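Local coordinates for Non-structural protein 2 (Infectious bronchitis virus, PDB 7F52) that is of unsettled function, a non-structural protein of a gammacoronavirus that probably acts inside the infected cell rather than as part of the virion, at residues S20-E25 with V87-S92. Sequence-based numbering, arbitrary orientation.
Sequences SKDIPE and VLKATS
Lys89 lies alongside Ser20 and reaches on to Asp22, so that one long side chain of the loop 87-92 bridges two residues of the segment 20-25. With CG anti to the backbone N (chi1 160°), the chain sets off past Ser20: its CB packs 3.7 Å from Ser20 CB, and CG is somewhat farther from the same carbon. A bend at chi2 follows, and Lys89 CD then passes 3.3 Å from Ser20 OG. Beyond it, CE comes to the carboxylate of Asp22, 3.8 Å from OD2, and the ammonium group ends beside the same oxygen in a long salt bridge, Lys89 NZ to Asp22 OD2 3.9 Å. The carboxylate and the lysine chain meet at a slant, with both carboxylate oxygens at similar range, which suggests a loose electrostatic attraction rather than a directed bond.

Ala90 takes up the contact on the next step of the chain. Its CB rests 3.6 Å from Asp22 O and touches the ring of Pro24 at CD, while Pro24 CG sits 3.3 Å from Ala90 O. Ile23 adds its CG2 methyl against the backbone of Lys89. The loop 87-92 is shaped by a type I beta turn from Lys89 to Ser92, closed by a hydrogen bond from Ser92 N to Lys89 O.

The contact joins two connections near the N-terminal end of the elongated chain. Pro24 occupies the N-cap position of helix 25-32, Ile23 also packs on Leu56 of helix 42-57, and Leu88 of the loop 87-92 packs on Leu97 and Ile100 of helix 94-100.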
loop_
_atom_site.group_PDB
_atom_site.type_symbol
_atom_site.label_atom_id
_atom_site.label_comp_id
_atom_site.label_asym_id
_atom_site.label_seq_id
_atom_site.Cartn_x
_atom_site.Cartn_y
_atom_site.Cartn_z
ATOM N N SER A 20 26.354 -32.539 -31.384
ATOM C CA SER A 20 27.388 -31.561 -31.738
ATOM C C SER A 20 26.946 -30.132 -31.414
ATOM O O SER A 20 25.763 -29.802 -31.506
ATOM C CB SER A 20 27.804 -31.739 -33.205
ATOM O OG SER A 20 28.919 -30.924 -33.521
ATOM N N LYS A 21 27.917 -29.291 -31.054
ATOM C CA LYS A 21 27.663 -27.909 -30.652
ATOM C C LYS A 21 27.493 -27.862 -32.158
ATOM O O LYS A 21 27.795 -28.838 -32.844
ATOM C CB LYS A 21 28.741 -27.391 -29.702
ATOM C CG LYS A 21 28.734 -28.000 -28.331
ATOM C CD LYS A 21 29.753 -27.289 -27.460
ATOM C CE LYS A 21 30.359 -28.241 -26.450
ATOM N NZ LYS A 21 31.438 -27.592 -25.661
ATOM N N ASP A 22 26.988 -26.754 -32.678
ATOM C CA ASP A 22 26.936 -26.591 -34.123
ATOM C C ASP A 22 25.950 -27.297 -35.038
ATOM O O ASP A 22 26.039 -27.203 -36.261
ATOM C CB ASP A 22 28.257 -26.303 -34.861
ATOM C CG ASP A 22 28.926 -27.555 -35.409
ATOM O OD1 ASP A 22 29.020 -28.566 -34.679
ATOM O OD2 ASP A 22 29.385 -27.512 -36.571
ATOM N N ILE A 23 24.996 -27.990 -34.423
ATOM C CA ILE A 23 23.834 -28.506 -35.135
ATOM C C ILE A 23 23.001 -27.297 -35.572
ATOM O O ILE A 23 23.014 -26.255 -34.910
ATOM C CB ILE A 23 22.998 -29.425 -34.217
ATOM C CG1 ILE A 23 22.608 -28.696 -32.926
ATOM C CG2 ILE A 23 23.762 -30.703 -33.902
ATOM C CD1 ILE A 23 21.781 -29.546 -31.972
ATOM N N PRO A 24 22.274 -27.426 -36.693
ATOM C CA PRO A 24 21.513 -26.286 -37.218
ATOM C C PRO A 24 20.268 -26.000 -36.383
ATOM O O PRO A 24 19.767 -26.892 -35.689
ATOM C CB PRO A 24 21.117 -26.735 -38.634
ATOM C CG PRO A 24 21.801 -28.058 -38.856
ATOM C CD PRO A 24 22.055 -28.629 -37.502
ATOM N N GLU A 25 19.775 -24.769 -36.482
ATOM C CA GLU A 25 18.589 -24.330 -35.759
ATOM C C GLU A 25 17.415 -25.304 -35.849
ATOM O O GLU A 25 16.800 -25.620 -34.830
ATOM C CB GLU A 25 18.156 -22.956 -36.267
ATOM C CG GLU A 25 18.960 -21.808 -35.687
ATOM C CD GLU A 25 20.156 -21.398 -36.529
ATOM O OE1 GLU A 25 20.725 -22.246 -37.264
ATOM O OE2 GLU A 25 20.536 -20.208 -36.435
ATOM N N VAL A 87 25.818 -40.807 -31.930
ATOM C CA VAL A 87 26.281 -39.401 -32.120
ATOM C C VAL A 87 25.255 -38.643 -32.964
ATOM O O VAL A 87 24.372 -39.291 -33.536
ATOM C CB VAL A 87 27.682 -39.356 -32.760
ATOM C CG1 VAL A 87 28.454 -38.101 -32.386
ATOM C CG2 VAL A 87 28.492 -40.588 -32.405
ATOM N N LEU A 88 25.375 -37.316 -33.002
ATOM C CA LEU A 88 24.479 -36.475 -33.791
ATOM C C LEU A 88 25.389 -35.345 -34.274
ATOM O O LEU A 88 26.419 -35.087 -33.657
ATOM C CB LEU A 88 23.267 -36.208 -32.899
ATOM C CG LEU A 88 21.940 -35.911 -33.583
ATOM C CD1 LEU A 88 21.195 -37.194 -33.911
ATOM C CD2 LEU A 88 21.105 -34.999 -32.708
ATOM N N LYS A 89 25.031 -34.676 -35.369
ATOM C CA LYS A 89 25.872 -33.595 -35.905
ATOM C C LYS A 89 25.038 -32.987 -37.054
ATOM O O LYS A 89 24.036 -33.576 -37.454
ATOM C CB LYS A 89 27.367 -33.877 -36.208
ATOM C CG LYS A 89 28.118 -32.945 -37.177
ATOM C CD LYS A 89 29.306 -32.236 -36.519
ATOM C CE LYS A 89 29.959 -31.155 -37.403
ATOM N NZ LYS A 89 31.372 -30.852 -37.012
ATOM N N ALA A 90 25.441 -31.812 -37.550
ATOM C CA ALA A 90 24.605 -30.903 -38.362
ATOM C C ALA A 90 23.828 -31.552 -39.498
ATOM O O ALA A 90 22.776 -31.045 -39.901
ATOM C CB ALA A 90 25.431 -29.727 -38.820
ATOM N N THR A 91 24.343 -32.634 -40.049
ATOM C CA THR A 91 23.704 -33.193 -41.219
ATOM C C THR A 91 22.649 -34.252 -40.929
ATOM O O THR A 91 22.106 -34.877 -41.838
ATOM C CB THR A 91 24.830 -33.716 -42.117
ATOM O OG1 THR A 91 25.881 -34.241 -41.297
ATOM C CG2 THR A 91 25.396 -32.575 -42.951
ATOM N N SER A 92 22.339 -34.418 -39.645
ATOM C CA SER A 92 21.314 -35.359 -39.226
ATOM C C SER A 92 19.925 -34.817 -39.542
ATOM O O SER A 92 19.740 -33.609 -39.705
ATOM C CB SER A 92 21.444 -35.646 -37.733
ATOM O OG SER A 92 22.796 -35.538 -37.316
#